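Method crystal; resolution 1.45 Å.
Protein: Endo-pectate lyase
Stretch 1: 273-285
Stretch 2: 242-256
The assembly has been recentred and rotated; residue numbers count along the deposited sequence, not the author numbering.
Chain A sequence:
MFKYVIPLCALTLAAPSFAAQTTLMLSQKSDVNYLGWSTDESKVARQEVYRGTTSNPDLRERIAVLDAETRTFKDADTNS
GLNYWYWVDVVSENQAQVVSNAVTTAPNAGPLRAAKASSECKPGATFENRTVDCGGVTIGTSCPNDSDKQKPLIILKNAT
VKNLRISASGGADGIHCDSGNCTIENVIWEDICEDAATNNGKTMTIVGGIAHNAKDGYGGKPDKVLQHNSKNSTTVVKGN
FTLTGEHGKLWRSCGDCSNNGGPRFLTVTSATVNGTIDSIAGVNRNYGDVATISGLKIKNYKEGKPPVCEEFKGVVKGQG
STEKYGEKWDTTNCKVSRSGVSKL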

ATOM      1  N   VAL A 273       2.344  -7.291  -6.354  1.00 10.79           N
ATOM      2  CA  VAL A 273       1.218  -6.949  -7.206  1.00 11.22           C
ATOM      3  C   VAL A 273       0.576  -8.286  -7.560  1.00 13.07           C
ATOM      4  O   VAL A 273       1.127  -9.057  -8.350  1.00 12.94           O
ATOM      5  CB  VAL A 273       1.640  -6.230  -8.504  1.00 12.19           C
ATOM      6  CG1 VAL A 273       0.404  -5.931  -9.354  1.00 12.59           C
ATOM      7  CG2 VAL A 273       2.356  -4.925  -8.169  1.00 13.59           C
ATOM      8  N   ASN A 274      -0.550  -8.588  -6.924  1.00 13.29           N
ATOM      9  CA  ASN A 274      -1.264  -9.833  -7.200  1.00 15.22           C
ATOM     10  C   ASN A 274      -2.518  -9.440  -7.958  1.00 16.64           C
ATOM     11  O   ASN A 274      -3.621  -9.396  -7.413  1.00 18.66           O
ATOM     12  CB  ASN A 274      -1.623 -10.574  -5.909  1.00 18.38           C
ATOM     13  CG  ASN A 274      -2.002 -12.033  -6.165  1.00 21.08           C
ATOM     14  OD1 ASN A 274      -1.495 -12.661  -7.098  1.00 24.99           O
ATOM     15  ND2 ASN A 274      -2.881 -12.580  -5.331  1.00 23.79           N
ATOM     16  N   GLY A 275      -2.302  -9.110  -9.222  1.00 16.45           N
ATOM     17  CA  GLY A 275      -3.354  -8.694 -10.122  1.00 14.92           C
ATOM     18  C   GLY A 275      -2.609  -8.130 -11.314  1.00 15.51           C
ATOM     19  O   GLY A 275      -1.522  -8.609 -11.640  1.00 17.63           O
ATOM     20  N   THR A 276      -3.171  -7.117 -11.959  1.00 14.25           N
ATOM     21  CA  THR A 276      -2.517  -6.506 -13.106  1.00 14.62           C
ATOM     22  C   THR A 276      -2.221  -5.046 -12.822  1.00 13.11           C
ATOM     23  O   THR A 276      -2.869  -4.415 -11.987  1.00 14.06           O
ATOM     24  CB  THR A 276      -3.386  -6.591 -14.368  1.00 15.92           C
ATOM     25  OG1 THR A 276      -4.612  -5.883 -14.158  1.00 17.56           O
ATOM     26  CG2 THR A 276      -3.682  -8.038 -14.700  1.00 18.49           C
ATOM     27  N   ILE A 277      -1.231  -4.509 -13.520  1.00 12.74           N
ATOM     28  CA  ILE A 277      -0.853  -3.118 -13.330  1.00 12.30           C
ATOM     29  C   ILE A 277      -0.228  -2.630 -14.630  1.00 13.25           C
ATOM     30  O   ILE A 277       0.427  -3.394 -15.332  1.00 14.13           O
ATOM     31  CB  ILE A 277       0.129  -2.994 -12.138  1.00 10.81           C
ATOM     32  CG1 ILE A 277       0.285  -1.525 -11.745  1.00 12.05           C
ATOM     33  CG2 ILE A 277       1.461  -3.640 -12.475  1.00 12.36           C
ATOM     34  CD1 ILE A 277       0.787  -1.343 -10.336  1.00 11.15           C
ATOM     35  N   ASP A 278      -0.449  -1.365 -14.970  1.00 13.11           N
ATOM     36  CA  ASP A 278       0.105  -0.843 -16.212  1.00 13.41           C
ATOM     37  C   ASP A 278       1.607  -0.591 -16.155  1.00 12.14           C
ATOM     38  O   ASP A 278       2.314  -0.845 -17.130  1.00 13.73           O
ATOM     39  CB  ASP A 278      -0.641   0.424 -16.631  1.00 14.64           C
ATOM     40  CG  ASP A 278      -2.103   0.159 -16.935  1.00 16.97           C
ATOM     41  OD1 ASP A 278      -2.404  -0.866 -17.579  1.00 20.77           O
ATOM     42  OD2 ASP A 278      -2.957   0.976 -16.541  1.00 20.57           O
ATOM     43  N   SER A 279       2.085  -0.085 -15.020  1.00 10.57           N
ATOM     44  CA  SER A 279       3.504   0.180 -14.797  1.00 11.36           C
ATOM     45  C   SER A 279       3.688   0.365 -13.302  1.00 10.56           C
ATOM     46  O   SER A 279       2.712   0.516 -12.571  1.00 10.51           O
ATOM     47  CB  SER A 279       3.971   1.433 -15.547  1.00 12.68           C
ATOM     48  OG  SER A 279       3.265   2.581 -15.129  1.00 14.70           O
ATOM     49  N   ILE A 280       4.928   0.355 -12.836  1.00 10.15           N
ATOM     50  CA  ILE A 280       5.164   0.500 -11.411  1.00  9.56           C
ATOM     51  C   ILE A 280       5.458   1.934 -10.968  1.00  9.64           C
ATOM     52  O   ILE A 280       4.725   2.490 -10.146  1.00  9.49           O
ATOM     53  CB  ILE A 280       6.314  -0.441 -10.955  1.00  9.64           C
ATOM     54  CG1 ILE A 280       5.946  -1.896 -11.258  1.00 10.05           C
ATOM     55  CG2 ILE A 280       6.576  -0.273  -9.464  1.00 10.93           C
ATOM     56  CD1 ILE A 280       4.713  -2.395 -10.525  1.00 11.60           C
ATOM     57  N   ALA A 281       6.495   2.542 -11.537  1.00  9.40           N
ATOM     58  CA  ALA A 281       6.907   3.884 -11.145  1.00  9.02           C
ATOM     59  C   ALA A 281       7.173   4.808 -12.314  1.00 10.21           C
ATOM     60  O   ALA A 281       7.654   4.377 -13.358  1.00 11.32           O
ATOM     61  CB  ALA A 281       8.161   3.788 -10.297  1.00 10.37           C
ATOM     62  N   GLY A 282       6.873   6.086 -12.107  1.00  9.09           N
ATOM     63  CA  GLY A 282       7.108   7.102 -13.118  1.00  9.97           C
ATOM     64  C   GLY A 282       7.909   8.244 -12.514  1.00  9.64           C
ATOM     65  O   GLY A 282       7.419   8.957 -11.630  1.00 10.64           O
ATOM     66  N   VAL A 283       9.138   8.416 -12.989  1.00 10.09           N
ATOM     67  CA  VAL A 283      10.028   9.466 -12.499  1.00 10.55           C
ATOM     68  C   VAL A 283      10.204  10.570 -13.529  1.00 10.78           C
ATOM     69  O   VAL A 283      10.212  10.310 -14.733  1.00 12.31           O
ATOM     70  CB  VAL A 283      11.449   8.909 -12.151  1.00 10.92           C
ATOM     71  CG1 VAL A 283      11.362   7.939 -10.983  1.00 11.08           C
ATOM     72  CG2 VAL A 283      12.071   8.227 -13.363  1.00 12.37           C
ATOM     73  N   ASN A 284      10.316  11.807 -13.052  1.00 10.46           N
ATOM     74  CA  ASN A 284      10.572  12.934 -13.956  1.00 10.10           C
ATOM     75  C   ASN A 284      12.091  13.054 -13.908  1.00 10.75           C
ATOM     76  O   ASN A 284      12.651  13.636 -12.971  1.00 12.31           O
ATOM     77  CB  ASN A 284       9.938  14.221 -13.427  1.00 10.84           C
ATOM     78  CG  ASN A 284       8.444  14.141 -13.356  1.00 11.40           C
ATOM     79  OD1 ASN A 284       7.795  13.606 -14.259  1.00 11.46           O
ATOM     80  ND2 ASN A 284       7.876  14.683 -12.286  1.00 12.42           N
ATOM     81  N   ARG A 285      12.779  12.504 -14.904  1.00 11.54           N
ATOM     82  CA  ARG A 285      14.230  12.552 -14.849  1.00 12.87           C
ATOM     83  C   ARG A 285      14.820  13.951 -14.935  1.00 13.26           C
ATOM     84  O   ARG A 285      15.900  14.194 -14.403  1.00 14.09           O
ATOM     85  CB  ARG A 285      14.843  11.640 -15.908  1.00 13.89           C
ATOM     86  CG  ARG A 285      14.757  12.139 -17.322  1.00 14.11           C
ATOM     87  CD  ARG A 285      15.343  11.086 -18.243  1.00 16.48           C
ATOM     88  NE  ARG A 285      15.504  11.581 -19.602  1.00 15.86           N
ATOM     89  CZ  ARG A 285      15.564  10.801 -20.678  1.00 16.28           C
ATOM     90  NH1 ARG A 285      15.470   9.481 -20.555  1.00 14.74           N
ATOM     91  NH2 ARG A 285      15.706  11.349 -21.881  1.00 15.56           N
TER
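Stretch 2 242-256: TLTGEHGKLWRSCGD

The apolar centre of the contact lies on the sheet face that carries Leu243, Val273 and Ile277. Leu243 CD1 stands 4.2 Å from Val273 CG2 and 3.8 Å from Ile277 CD1, and Ile277 CG1 packs 3.7 Å from His247 CB. Farther along the chain, Ala281 CB meets Trp251 CE3 at 3.8 Å, while Val283 CG1 reaches the edge of the indole, 3.6 Å from Trp251 CZ3. Between these groups the chains turn corners, and Leu250 CD2 approaches Ile280 CG2 at 4.0 Å.

The backbone evidence establishes a parallel arrangement. Both stretches are largely extended, broken by corners at Gly245, Gly248 and Leu250 in stretch 2 and at Gly275, Asp278 and Ile280 in stretch 1, so the strands before and after each corner belong to different sheets or faces. The axes of strands 251-253 and 281-284 approach to 4.9 Å, with 10° between their N-to-C directions. Register follows from paired CA atoms: Val273 and Leu243 are 4.7 Å apart by CA, Ile277 and His247 4.5 Å. Backbone donors come from both stretches: Thr276 N gives to Gly245 O (2.9 Å), His247 N to Thr276 O (2.9 Å), Trp251 N to Ile280 O (3.0 Å), Gly282 N to Trp251 O (3.1 Å) and Ser253 N to Gly282 O (3.1 Å, nearly linear at 173°). At the corner, Ser279 N bonds Gly248 O at 3.2 Å. Gly282 leaves room for Arg252, since an ideal CB there would lie 2.7 Å from Arg252 CD.

Toward the polar edge, side chains and water take over. Asn284 serves both roles: its OD1 accepts from Arg252 NH2 at 3.0 Å, and its ND2 donates to Cys254 O at 2.9 Å. A water bridges Arg252 NH1 and Asn284 OD1, 2.7 Å from each. Another water joins Lys249 NZ (3.2 Å) to Ser279 OG (2.7 Å), and a third links Gly245 N (2.9 Å) to Asn274 O (2.5 Å).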

ATOM      1  N   THR A 242       0.583  -4.876  -0.578  1.00  7.86           N
ATOM      2  CA  THR A 242       0.044  -5.678  -1.668  1.00  8.77           C
ATOM      3  C   THR A 242      -1.059  -5.008  -2.448  1.00  8.12           C
ATOM      4  O   THR A 242      -2.000  -4.471  -1.867  1.00  9.35           O
ATOM      5  CB  THR A 242      -0.491  -7.003  -1.110  1.00 10.03           C
ATOM      6  OG1 THR A 242       0.594  -7.726  -0.528  1.00 12.40           O
ATOM      7  CG2 THR A 242      -1.145  -7.852  -2.202  1.00 12.27           C
ATOM      8  N   LEU A 243      -0.929  -5.054  -3.769  1.00  9.11           N
ATOM      9  CA  LEU A 243      -1.932  -4.491  -4.657  1.00  8.83           C
ATOM     10  C   LEU A 243      -2.733  -5.642  -5.238  1.00 10.94           C
ATOM     11  O   LEU A 243      -2.159  -6.631  -5.698  1.00 11.65           O
ATOM     12  CB  LEU A 243      -1.285  -3.711  -5.806  1.00  9.63           C
ATOM     13  CG  LEU A 243      -0.397  -2.521  -5.433  1.00 10.44           C
ATOM     14  CD1 LEU A 243       0.000  -1.791  -6.695  1.00  9.88           C
ATOM     15  CD2 LEU A 243      -1.127  -1.588  -4.481  1.00 13.04           C
ATOM     16  N   THR A 244      -4.052  -5.515  -5.204  1.00  9.99           N
ATOM     17  CA  THR A 244      -4.928  -6.549  -5.748  1.00 10.55           C
ATOM     18  C   THR A 244      -5.832  -5.928  -6.800  1.00 10.19           C
ATOM     19  O   THR A 244      -6.079  -4.723  -6.798  1.00 10.36           O
ATOM     20  CB  THR A 244      -5.798  -7.190  -4.641  1.00 12.13           C
ATOM     21  OG1 THR A 244      -6.670  -6.207  -4.077  1.00 12.98           O
ATOM     22  CG2 THR A 244      -4.923  -7.756  -3.541  1.00 12.71           C
ATOM     23  N   GLY A 245      -6.322  -6.756  -7.712  1.00 11.29           N
ATOM     24  CA  GLY A 245      -7.199  -6.237  -8.743  1.00 11.52           C
ATOM     25  C   GLY A 245      -6.451  -5.703  -9.949  1.00 12.74           C
ATOM     26  O   GLY A 245      -5.476  -6.311 -10.399  1.00 14.12           O
ATOM     27  N   GLU A 246      -6.927  -4.578 -10.478  1.00 12.33           N
ATOM     28  CA  GLU A 246      -6.330  -3.931 -11.645  1.00 12.37           C
ATOM     29  C   GLU A 246      -5.905  -2.523 -11.238  1.00 10.56           C
ATOM     30  O   GLU A 246      -6.718  -1.756 -10.725  1.00 10.97           O
ATOM     31  CB  GLU A 246      -7.346  -3.836 -12.792  1.00 13.92           C
ATOM     32  CG  GLU A 246      -7.865  -5.170 -13.330  1.00 17.47           C
ATOM     33  CD  GLU A 246      -8.979  -5.757 -12.488  1.00 17.79           C
ATOM     34  OE1 GLU A 246      -9.976  -5.047 -12.236  1.00 18.89           O
ATOM     35  OE2 GLU A 246      -8.863  -6.935 -12.087  1.00 20.21           O
ATOM     36  N   HIS A 247      -4.642  -2.183 -11.496  1.00 10.43           N
ATOM     37  CA  HIS A 247      -4.080  -0.883 -11.136  1.00 10.22           C
ATOM     38  C   HIS A 247      -3.426  -0.142 -12.294  1.00 10.25           C
ATOM     39  O   HIS A 247      -3.046  -0.745 -13.303  1.00 11.40           O
ATOM     40  CB  HIS A 247      -3.030  -1.078 -10.051  1.00  9.20           C
ATOM     41  CG  HIS A 247      -3.601  -1.476  -8.730  1.00  9.43           C
ATOM     42  ND1 HIS A 247      -3.809  -0.571  -7.713  1.00  9.90           N
ATOM     43  CD2 HIS A 247      -4.032  -2.673  -8.267  1.00 10.48           C
ATOM     44  CE1 HIS A 247      -4.342  -1.194  -6.675  1.00 10.18           C
ATOM     45  NE2 HIS A 247      -4.486  -2.472  -6.987  1.00 11.13           N
ATOM     46  N   GLY A 248      -3.278   1.170 -12.135  1.00 10.93           N
ATOM     47  CA  GLY A 248      -2.617   1.979 -13.143  1.00 10.39           C
ATOM     48  C   GLY A 248      -1.124   1.916 -12.866  1.00 11.57           C
ATOM     49  O   GLY A 248      -0.356   1.374 -13.657  1.00 12.11           O
ATOM     50  N   LYS A 249      -0.705   2.487 -11.741  1.00 12.09           N
ATOM     51  CA  LYS A 249       0.699   2.440 -11.352  1.00 12.30           C
ATOM     52  C   LYS A 249       0.819   2.569  -9.846  1.00 10.98           C
ATOM     53  O   LYS A 249      -0.095   3.049  -9.178  1.00 11.30           O
ATOM     54  CB  LYS A 249       1.518   3.529 -12.056  1.00 15.53           C
ATOM     55  CG  LYS A 249       1.052   4.935 -11.839  1.00 17.89           C
ATOM     56  CD  LYS A 249       2.040   5.942 -12.461  1.00 21.00           C
ATOM     57  CE  LYS A 249       2.145   5.808 -13.979  1.00 22.05           C
ATOM     58  NZ  LYS A 249       0.884   6.178 -14.692  1.00 24.67           N
ATOM     59  N   LEU A 250       1.942   2.114  -9.304  1.00  8.99           N
ATOM     60  CA  LEU A 250       2.155   2.182  -7.867  1.00  8.93           C
ATOM     61  C   LEU A 250       2.485   3.585  -7.390  1.00  8.48           C
ATOM     62  O   LEU A 250       1.914   4.057  -6.408  1.00  8.21           O
ATOM     63  CB  LEU A 250       3.290   1.236  -7.463  1.00  9.39           C
ATOM     64  CG  LEU A 250       3.784   1.313  -6.011  1.00  9.22           C
ATOM     65  CD1 LEU A 250       2.663   0.952  -5.034  1.00 10.31           C
ATOM     66  CD2 LEU A 250       4.972   0.379  -5.851  1.00 11.20           C
ATOM     67  N   TRP A 251       3.384   4.263  -8.095  1.00  8.10           N
ATOM     68  CA  TRP A 251       3.825   5.589  -7.669  1.00  7.56           C
ATOM     69  C   TRP A 251       4.130   6.487  -8.839  1.00  9.30           C
ATOM     70  O   TRP A 251       4.714   6.054  -9.837  1.00  9.66           O
ATOM     71  CB  TRP A 251       5.085   5.429  -6.809  1.00  7.61           C
ATOM     72  CG  TRP A 251       5.801   6.691  -6.419  1.00  7.77           C
ATOM     73  CD1 TRP A 251       5.634   7.412  -5.264  1.00  8.42           C
ATOM     74  CD2 TRP A 251       6.890   7.302  -7.118  1.00  8.16           C
ATOM     75  NE1 TRP A 251       6.567   8.425  -5.199  1.00  8.86           N
ATOM     76  CE2 TRP A 251       7.351   8.378  -6.323  1.00  8.56           C
ATOM     77  CE3 TRP A 251       7.528   7.038  -8.337  1.00  8.48           C
ATOM     78  CZ2 TRP A 251       8.423   9.189  -6.709  1.00  9.21           C
ATOM     79  CZ3 TRP A 251       8.595   7.848  -8.720  1.00  8.73           C
ATOM     80  CH2 TRP A 251       9.030   8.910  -7.907  1.00  9.33           C
ATOM     81  N   ARG A 252       3.723   7.743  -8.714  1.00  9.61           N
ATOM     82  CA  ARG A 252       3.994   8.726  -9.745  1.00 10.57           C
ATOM     83  C   ARG A 252       4.462  10.039  -9.140  1.00 11.63           C
ATOM     84  O   ARG A 252       3.810  10.605  -8.256  1.00 13.17           O
ATOM     85  CB  ARG A 252       2.745   8.992 -10.588  1.00 11.55           C
ATOM     86  CG  ARG A 252       2.961   9.962 -11.757  1.00 12.22           C
ATOM     87  CD  ARG A 252       4.032   9.460 -12.734  1.00 12.41           C
ATOM     88  NE  ARG A 252       3.949  10.120 -14.043  1.00 14.36           N
ATOM     89  CZ  ARG A 252       4.789  11.052 -14.487  1.00 13.59           C
ATOM     90  NH1 ARG A 252       4.618  11.582 -15.697  1.00 14.85           N
ATOM     91  NH2 ARG A 252       5.806  11.452 -13.737  1.00 11.84           N
ATOM     92  N   SER A 253       5.619  10.498  -9.593  1.00 11.45           N
ATOM     93  CA  SER A 253       6.118  11.802  -9.187  1.00 11.72           C
ATOM     94  C   SER A 253       5.232  12.704 -10.045  1.00 12.19           C
ATOM     95  O   SER A 253       5.165  12.524 -11.255  1.00 13.33           O
ATOM     96  CB  SER A 253       7.570  11.968  -9.610  1.00 12.89           C
ATOM     97  OG  SER A 253       7.979  13.314  -9.445  1.00 11.23           O
ATOM     98  N   CYS A 254       4.540  13.661  -9.438  1.00 11.26           N
ATOM     99  CA  CYS A 254       3.641  14.512 -10.207  1.00 12.99           C
ATOM    100  C   CYS A 254       4.233  14.985 -11.533  1.00 11.28           C
ATOM    101  O   CYS A 254       5.266  15.644 -11.562  1.00 11.02           O
ATOM    102  CB  CYS A 254       3.228  15.713  -9.378  1.00 13.90           C
ATOM    103  SG  CYS A 254       1.761  16.522 -10.078  1.00 18.58           S
ATOM    104  N   GLY A 255       3.545  14.671 -12.627  1.00 13.32           N
ATOM    105  CA  GLY A 255       4.048  15.045 -13.939  1.00 12.35           C
ATOM    106  C   GLY A 255       3.841  16.479 -14.400  1.00 14.75           C
ATOM    107  O   GLY A 255       4.706  17.033 -15.078  1.00 15.07           O
ATOM    108  N   ASP A 256       2.720  17.086 -14.014  1.00 16.46           N
ATOM    109  CA  ASP A 256       2.386  18.442 -14.451  1.00 19.44           C
ATOM    110  C   ASP A 256       1.787  19.339 -13.368  1.00 20.09           C
ATOM    111  O   ASP A 256       0.944  20.184 -13.660  1.00 20.84           O
ATOM    112  CB  ASP A 256       1.391  18.354 -15.606  1.00 22.95           C
ATOM    113  CG  ASP A 256       0.126  17.605 -15.220  1.00 24.65           C
ATOM    114  OD1 ASP A 256      -0.095  17.404 -14.005  1.00 26.35           O
ATOM    115  OD2 ASP A 256      -0.650  17.219 -16.120  1.00 28.73           O
TER
HETATM  116  O   HOH W   1      -6.052  -9.661  -7.637  1.00 20.11           O
HETATM  117  O   HOH W   2      -4.222  -2.885 -14.792  1.00 23.57           O
HETATM  118  O   HOH W   3       0.872   3.314 -16.070  1.00 25.17           O
HETATM  119  O   HOH W   4       6.066  13.795 -16.381  1.00 12.84           O